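Local coordinates for folylpolyglutamate synthase protein FOLC (Mycobacterium tuberculosis, PDB 2VOR) that probably uses ATP to add L-glutamate to dihydropteroate and, in successive steps, to tetrahydrofolate, giving dihydrofolate and folylpolyglutamates, at residues Gln275-Gln280 with Ser287-Pro292. Residues are numbered along the deposited sequence; the frame is centred on the assembly and turned at random.
Sequences QVLQLQ and SDIYLP
Gln275 holds CG between its backbone N and carbonyl carbon (chi1 52°), while Leu291 carries CG opposite its own N (chi1 -176°), and the two side chains run alongside one another in the same direction, Gln275 CG 4.0 Å from Leu291 CB. The hairpin as a whole illustrates how antiparallel strands sort their residues between two faces, with Gln275, Leu277, Ile289 and Leu291 on one and Val276 and Tyr290 on the other. Four backbone bonds join the strands: Gln275 and Leu291 exchange N-H and C=O, with Leu291 N nearly straight on Gln275 O (171° at the hydrogen), and Leu277 and Ile289 do the same. Their Leu277 N to Ile289 O bond measures 2.7 Å. Between these pairs, Val276 and Tyr290 form a non-hydrogen-bonded pair, where Val276 CG2 meets the edge of the tyrosine ring, 4.1 Å from Tyr290 CD1. The pattern breaks at a G1 beta bulge: Asp288 and Ile289 both face Leu277, and Asp288 takes the left-handed backbone conformation. Diagonally from Ile289, the side chain of Leu279 crosses that of Ile289 at about a right angle, Ile289 CD1 3.6 Å from Leu279 CD1. The amide of Gln275 is spoken for at both atoms, NE2 by the carbonyls of Leu293 and Gly295, OE1 by Arg268. The hairpin belongs to the Mur ligase middle domain; strand 264-271 flanks 274-280 to complete a three-stranded sheet, and the leucine and isoleucine face packs on helices 296-313 and 323-331.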
loop_
_atom_site.group_PDB
_atom_site.type_symbol
_atom_site.label_atom_id
_atom_site.label_comp_id
_atom_site.label_asym_id
_atom_site.label_seq_id
_atom_site.Cartn_x
_atom_site.Cartn_y
_atom_site.Cartn_z
ATOM N N GLN A 275 1.746 -18.722 4.785
ATOM C CA GLN A 275 0.502 -19.479 4.685
ATOM C C GLN A 275 0.465 -20.275 3.391
ATOM O O GLN A 275 1.178 -19.983 2.446
ATOM C CB GLN A 275 -0.703 -18.538 4.780
ATOM C CG GLN A 275 -0.677 -17.374 3.822
ATOM C CD GLN A 275 -1.692 -16.326 4.232
ATOM O OE1 GLN A 275 -2.877 -16.637 4.220
ATOM N NE2 GLN A 275 -1.232 -15.103 4.698
ATOM N N VAL A 276 -0.346 -21.318 3.357
ATOM C CA VAL A 276 -0.572 -22.080 2.160
ATOM C C VAL A 276 -2.014 -21.903 1.737
ATOM O O VAL A 276 -2.914 -22.038 2.550
ATOM C CB VAL A 276 -0.208 -23.553 2.373
ATOM C CG1 VAL A 276 -0.659 -24.395 1.170
ATOM C CG2 VAL A 276 1.369 -23.712 2.513
ATOM N N LEU A 277 -2.249 -21.533 0.480
ATOM C CA LEU A 277 -3.607 -21.174 0.013
ATOM C C LEU A 277 -4.182 -22.171 -0.996
ATOM O O LEU A 277 -3.480 -22.786 -1.765
ATOM C CB LEU A 277 -3.647 -19.768 -0.587
ATOM C CG LEU A 277 -3.058 -18.634 0.262
ATOM C CD1 LEU A 277 -2.821 -17.327 -0.526
ATOM C CD2 LEU A 277 -3.900 -18.441 1.485
ATOM N N GLN A 278 -5.491 -22.346 -0.962
ATOM C CA GLN A 278 -6.150 -22.975 -2.058
ATOM C C GLN A 278 -7.143 -21.912 -2.584
ATOM O O GLN A 278 -7.984 -21.414 -1.881
ATOM C CB GLN A 278 -6.818 -24.262 -1.610
ATOM C CG GLN A 278 -7.704 -24.729 -2.713
ATOM C CD GLN A 278 -8.477 -26.010 -2.398
ATOM O OE1 GLN A 278 -9.410 -26.023 -1.554
ATOM N NE2 GLN A 278 -8.137 -27.091 -3.130
ATOM N N LEU A 279 -6.989 -21.514 -3.824
ATOM C CA LEU A 279 -7.680 -20.348 -4.298
ATOM C C LEU A 279 -8.544 -20.761 -5.506
ATOM O O LEU A 279 -8.090 -21.540 -6.375
ATOM C CB LEU A 279 -6.654 -19.329 -4.744
ATOM C CG LEU A 279 -5.723 -18.677 -3.705
ATOM C CD1 LEU A 279 -4.889 -17.600 -4.376
ATOM C CD2 LEU A 279 -6.478 -18.012 -2.529
ATOM N N GLN A 280 -9.786 -20.288 -5.554
ATOM C CA GLN A 280 -10.535 -20.319 -6.806
ATOM C C GLN A 280 -10.361 -19.014 -7.580
ATOM O O GLN A 280 -10.876 -17.969 -7.147
ATOM C CB GLN A 280 -12.033 -20.584 -6.568
ATOM C CG GLN A 280 -12.829 -20.620 -7.882
ATOM C CD GLN A 280 -13.983 -21.532 -7.810
ATOM O OE1 GLN A 280 -13.963 -22.540 -7.096
ATOM N NE2 GLN A 280 -15.037 -21.200 -8.568
ATOM N N SER A 287 -3.976 -24.852 -6.269
ATOM C CA SER A 287 -3.744 -25.403 -4.911
ATOM C C SER A 287 -2.306 -25.267 -4.508
ATOM O O SER A 287 -1.462 -25.053 -5.357
ATOM C CB SER A 287 -4.170 -26.881 -4.815
ATOM O OG SER A 287 -5.185 -27.161 -5.777
ATOM N N ASP A 288 -2.059 -25.362 -3.198
ATOM C CA ASP A 288 -0.710 -25.363 -2.621
ATOM C C ASP A 288 0.093 -24.123 -3.030
ATOM O O ASP A 288 1.274 -24.178 -3.470
ATOM C CB ASP A 288 -0.038 -26.699 -2.979
ATOM C CG ASP A 288 -0.956 -27.937 -2.589
ATOM O OD1 ASP A 288 -1.719 -27.831 -1.582
ATOM O OD2 ASP A 288 -0.971 -28.984 -3.284
ATOM N N ILE A 289 -0.567 -22.987 -2.886
ATOM C CA ILE A 289 0.099 -21.754 -3.132
ATOM C C ILE A 289 0.763 -21.413 -1.821
ATOM O O ILE A 289 0.070 -21.219 -0.825
ATOM C CB ILE A 289 -0.888 -20.674 -3.561
ATOM C CG1 ILE A 289 -1.409 -21.042 -4.942
ATOM C CG2 ILE A 289 -0.219 -19.288 -3.503
ATOM C CD1 ILE A 289 -2.539 -20.182 -5.416
ATOM N N TYR A 290 2.107 -21.377 -1.799
ATOM C CA TYR A 290 2.806 -20.872 -0.627
ATOM C C TYR A 290 2.911 -19.348 -0.756
ATOM O O TYR A 290 3.425 -18.809 -1.771
ATOM C CB TYR A 290 4.176 -21.524 -0.460
ATOM C CG TYR A 290 4.922 -20.914 0.687
ATOM C CD1 TYR A 290 4.511 -21.150 2.016
ATOM C CD2 TYR A 290 5.981 -20.040 0.474
ATOM C CE1 TYR A 290 5.175 -20.580 3.088
ATOM C CE2 TYR A 290 6.659 -19.437 1.555
ATOM C CZ TYR A 290 6.244 -19.728 2.852
ATOM O OH TYR A 290 6.903 -19.180 3.924
ATOM N N LEU A 291 2.376 -18.630 0.235
ATOM C CA LEU A 291 2.515 -17.158 0.298
ATOM C C LEU A 291 3.313 -16.753 1.535
ATOM O O LEU A 291 2.824 -16.955 2.641
ATOM C CB LEU A 291 1.152 -16.475 0.354
ATOM C CG LEU A 291 1.171 -14.941 0.314
ATOM C CD1 LEU A 291 1.356 -14.615 -1.110
ATOM C CD2 LEU A 291 -0.166 -14.406 0.779
ATOM N N PRO A 292 4.539 -16.187 1.341
ATOM C CA PRO A 292 5.418 -15.830 2.466
ATOM C C PRO A 292 4.986 -14.536 3.152
ATOM O O PRO A 292 5.835 -13.724 3.428
ATOM C CB PRO A 292 6.826 -15.601 1.782
ATOM C CG PRO A 292 6.424 -15.094 0.330
ATOM C CD PRO A 292 5.096 -15.753 0.024
#